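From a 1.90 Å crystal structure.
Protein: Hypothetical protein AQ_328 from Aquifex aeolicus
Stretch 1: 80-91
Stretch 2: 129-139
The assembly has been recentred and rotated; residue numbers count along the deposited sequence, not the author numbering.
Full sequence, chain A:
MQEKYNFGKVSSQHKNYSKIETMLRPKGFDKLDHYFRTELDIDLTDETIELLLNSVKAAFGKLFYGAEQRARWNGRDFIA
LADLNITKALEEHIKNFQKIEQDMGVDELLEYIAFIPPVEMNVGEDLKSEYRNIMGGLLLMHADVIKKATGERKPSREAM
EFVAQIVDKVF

Stretch 1 (80-91) ALADLNITKALE
Stretch 2, residues 129-139: SEYRNIMGGLL

How do the two backbones lie against each other? Residues 81-83 form a 3-10 turn, closed by D83 N to A80 O (3.0 Å) and L84 N to L81 O (3.1 Å); a loop follows, extended at L84, I86 and T87 but turned at N85 (-86/39), and a helix starts at K88. Residues Y131 to L139 lie in a helix that runs on beyond L139. Both chains advance in the same direction: the CA atoms of L81 and E130 are 8.0 Å apart, those of L90 and G137 6.6 Å.

What holds them together? Apolar packing does, over 269 Å² of buried surface, both sides summed, with no hydrogen bond crossing. I134 is the hub. Its CA-to-CB bond points sideways, but chi1 m and chi2 t carry CD1 to L81 CD1 (4.2 Å), L84 CD1 (4.1 Å) and I86 CD1 (4.3 Å). L84 and I86 point toward the helix and share the m, t rotamer; L81 also points toward it, but as t, p, with its CD2 4.4 Å from E130 CG. I134, L84, L90 and L138 are buried aliphatic side chains, suited to apolar contacts through their methyl groups, while L81 is exposed.

Why does L90 meet a glycine? L90 starts sideways, and its t, p rotamer brings CD1 to 3.9 Å from G137 C and CD2 to 3.9 Å from L138 CD2. An ideal CB on G137 would lie 3.6 Å from L90 CD1, so the bare backbone leaves room for the leucine. L138, m and t, starts sideways, but its end comes nearer, to CD2 of L90.

How are the polar groups kept occupied? Several are bonded within their own stretch, and others elsewhere in the structure. D83 (chi1 m) receives A80 N at OD2, 2.9 Å. T87, chi1 p, caps the helix through a weak bond from L90 N to OG1 (3.3 Å), while K88 NZ and E91 OE2 are joined by a salt bridge whose hydrogen bond is weak (3.2 Å). E130, m, m, lays its aliphatic CG near L81 and accepts N133 ND2 at OE1, 2.9 Å.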

# COMPACT_ATOMS: atom_id res chain seq x y z
N ALA A 80 16.47 -0.86 -7.98
CA ALA A 80 16.57 -1.77 -6.85
C ALA A 80 15.82 -1.18 -5.65
O ALA A 80 15.51 0.01 -5.60
CB ALA A 80 18.01 -1.97 -6.45
N LEU A 81 15.57 -2.04 -4.67
CA LEU A 81 14.93 -1.62 -3.42
C LEU A 81 15.67 -0.45 -2.76
O LEU A 81 15.01 0.49 -2.28
CB LEU A 81 14.83 -2.79 -2.44
CG LEU A 81 14.17 -2.52 -1.08
CD1 LEU A 81 12.74 -2.12 -1.30
CD2 LEU A 81 14.22 -3.74 -0.17
N ALA A 82 17.01 -0.52 -2.75
CA ALA A 82 17.89 0.52 -2.18
C ALA A 82 17.71 1.90 -2.82
O ALA A 82 18.09 2.90 -2.21
CB ALA A 82 19.33 0.13 -2.37
N ASP A 83 17.17 1.93 -4.03
CA ASP A 83 16.93 3.17 -4.79
C ASP A 83 15.59 3.83 -4.47
O ASP A 83 15.35 4.93 -4.91
CB ASP A 83 16.95 2.88 -6.29
CG ASP A 83 18.26 2.28 -6.77
OD1 ASP A 83 19.33 2.68 -6.23
OD2 ASP A 83 18.32 1.41 -7.67
N LEU A 84 14.68 3.15 -3.79
CA LEU A 84 13.35 3.71 -3.52
C LEU A 84 13.38 4.75 -2.41
O LEU A 84 14.31 4.80 -1.59
CB LEU A 84 12.34 2.63 -3.18
CG LEU A 84 12.04 1.60 -4.26
CD1 LEU A 84 10.85 0.76 -3.82
CD2 LEU A 84 11.75 2.22 -5.62
N ASN A 85 12.33 5.58 -2.41
CA ASN A 85 12.16 6.65 -1.45
C ASN A 85 11.47 6.15 -0.17
O ASN A 85 10.66 6.88 0.39
CB ASN A 85 11.37 7.78 -2.14
CG ASN A 85 11.69 9.16 -1.60
OD1 ASN A 85 12.85 9.55 -1.53
ND2 ASN A 85 10.65 9.91 -1.23
N ILE A 86 11.77 4.94 0.33
CA ILE A 86 11.17 4.43 1.55
C ILE A 86 11.87 5.03 2.79
O ILE A 86 13.09 4.97 2.88
CB ILE A 86 11.23 2.88 1.57
CG1 ILE A 86 10.41 2.31 0.41
CG2 ILE A 86 10.75 2.30 2.89
CD1 ILE A 86 10.59 0.82 0.18
N THR A 87 11.07 5.61 3.69
CA THR A 87 11.46 6.19 4.98
C THR A 87 11.46 5.16 6.08
O THR A 87 10.83 4.12 5.92
CB THR A 87 10.43 7.27 5.48
OG1 THR A 87 9.11 6.72 5.63
CG2 THR A 87 10.30 8.41 4.50
N LYS A 88 12.10 5.49 7.20
CA LYS A 88 12.14 4.67 8.40
C LYS A 88 10.76 4.32 8.91
O LYS A 88 10.55 3.20 9.34
CB LYS A 88 12.95 5.34 9.52
CG LYS A 88 14.46 5.15 9.38
CD LYS A 88 14.91 3.78 9.92
CE LYS A 88 16.12 3.25 9.16
NZ LYS A 88 16.56 1.84 9.45
N ALA A 89 9.83 5.27 8.86
CA ALA A 89 8.48 5.02 9.32
C ALA A 89 7.82 3.93 8.48
O ALA A 89 7.23 3.02 9.04
CB ALA A 89 7.63 6.31 9.29
N LEU A 90 7.91 4.03 7.16
CA LEU A 90 7.36 2.96 6.31
C LEU A 90 8.08 1.63 6.48
O LEU A 90 7.44 0.58 6.47
CB LEU A 90 7.34 3.37 4.84
CG LEU A 90 6.72 2.35 3.86
CD1 LEU A 90 5.33 1.87 4.28
CD2 LEU A 90 6.66 2.93 2.47
N GLU A 91 9.41 1.65 6.60
CA GLU A 91 10.19 0.45 6.87
C GLU A 91 9.67 -0.32 8.09
O GLU A 91 9.62 -1.54 8.06
CB GLU A 91 11.67 0.75 7.11
CG GLU A 91 12.51 0.74 5.85
CD GLU A 91 13.80 1.54 5.99
OE1 GLU A 91 14.15 2.28 5.03
OE2 GLU A 91 14.46 1.42 7.06
N SER A 129 9.78 -8.75 -6.56
CA SER A 129 9.49 -9.75 -5.52
C SER A 129 9.18 -9.17 -4.16
O SER A 129 8.58 -9.86 -3.35
CB SER A 129 10.67 -10.71 -5.36
OG SER A 129 10.81 -11.44 -6.57
N GLU A 130 9.59 -7.94 -3.87
CA GLU A 130 9.27 -7.27 -2.60
C GLU A 130 7.99 -6.46 -2.62
O GLU A 130 7.65 -5.88 -1.60
CB GLU A 130 10.39 -6.30 -2.19
CG GLU A 130 11.63 -6.97 -1.62
CD GLU A 130 11.33 -7.83 -0.40
OE1 GLU A 130 10.69 -7.32 0.57
OE2 GLU A 130 11.73 -9.02 -0.41
N TYR A 131 7.30 -6.38 -3.75
CA TYR A 131 6.12 -5.53 -3.85
C TYR A 131 5.04 -5.93 -2.87
O TYR A 131 4.27 -5.09 -2.41
CB TYR A 131 5.55 -5.59 -5.27
CG TYR A 131 6.15 -4.69 -6.30
CD1 TYR A 131 7.34 -3.97 -6.08
CD2 TYR A 131 5.52 -4.54 -7.53
CE1 TYR A 131 7.88 -3.14 -7.07
CE2 TYR A 131 6.03 -3.70 -8.51
CZ TYR A 131 7.20 -3.00 -8.28
OH TYR A 131 7.66 -2.22 -9.30
N ARG A 132 4.91 -7.22 -2.57
CA ARG A 132 3.90 -7.63 -1.60
C ARG A 132 4.17 -7.08 -0.20
O ARG A 132 3.26 -6.69 0.52
CB ARG A 132 3.71 -9.15 -1.62
CG ARG A 132 4.89 -9.97 -1.11
CD ARG A 132 4.64 -11.49 -1.21
NE ARG A 132 3.30 -11.78 -0.70
CZ ARG A 132 2.98 -11.80 0.58
NH1 ARG A 132 1.73 -12.06 0.92
NH2 ARG A 132 3.88 -11.56 1.54
N ASN A 133 5.44 -7.04 0.20
CA ASN A 133 5.83 -6.49 1.49
C ASN A 133 5.64 -4.98 1.52
O ASN A 133 5.18 -4.45 2.51
CB ASN A 133 7.25 -6.88 1.85
CG ASN A 133 7.36 -8.38 2.02
OD1 ASN A 133 6.45 -9.03 2.56
ND2 ASN A 133 8.45 -8.95 1.53
N ILE A 134 5.98 -4.30 0.44
CA ILE A 134 5.79 -2.84 0.37
C ILE A 134 4.31 -2.49 0.47
O ILE A 134 3.93 -1.59 1.23
CB ILE A 134 6.40 -2.30 -0.91
CG1 ILE A 134 7.92 -2.50 -0.86
CG2 ILE A 134 6.05 -0.83 -1.09
CD1 ILE A 134 8.65 -2.21 -2.16
N MSE A 135 3.48 -3.20 -0.29
CA MSE A 135 2.05 -2.93 -0.29
C MSE A 135 1.43 -3.27 1.05
O MSE A 135 0.57 -2.55 1.52
CB MSE A 135 1.32 -3.69 -1.39
CG MSE A 135 0.12 -2.83 -1.84
SE MSE A 135 -1.04 -3.94 -2.82
CE MSE A 135 -2.84 -3.03 -2.58
N GLY A 136 1.83 -4.39 1.63
CA GLY A 136 1.39 -4.76 2.96
C GLY A 136 1.73 -3.73 4.01
O GLY A 136 0.88 -3.42 4.83
N GLY A 137 2.93 -3.17 3.97
CA GLY A 137 3.33 -2.04 4.80
C GLY A 137 2.52 -0.78 4.58
O GLY A 137 2.16 -0.06 5.52
N LEU A 138 2.23 -0.48 3.32
CA LEU A 138 1.39 0.67 2.96
C LEU A 138 -0.04 0.48 3.47
O LEU A 138 -0.68 1.42 3.90
CB LEU A 138 1.40 0.92 1.45
CG LEU A 138 2.69 1.52 0.90
CD1 LEU A 138 2.66 1.43 -0.61
CD2 LEU A 138 2.92 2.96 1.41
N LEU A 139 -0.55 -0.75 3.45
CA LEU A 139 -1.88 -1.04 3.98
C LEU A 139 -1.92 -0.83 5.49
O LEU A 139 -2.86 -0.19 5.98
CB LEU A 139 -2.32 -2.43 3.57
CG LEU A 139 -2.82 -2.56 2.13
CD1 LEU A 139 -2.80 -4.04 1.79
CD2 LEU A 139 -4.21 -1.98 1.95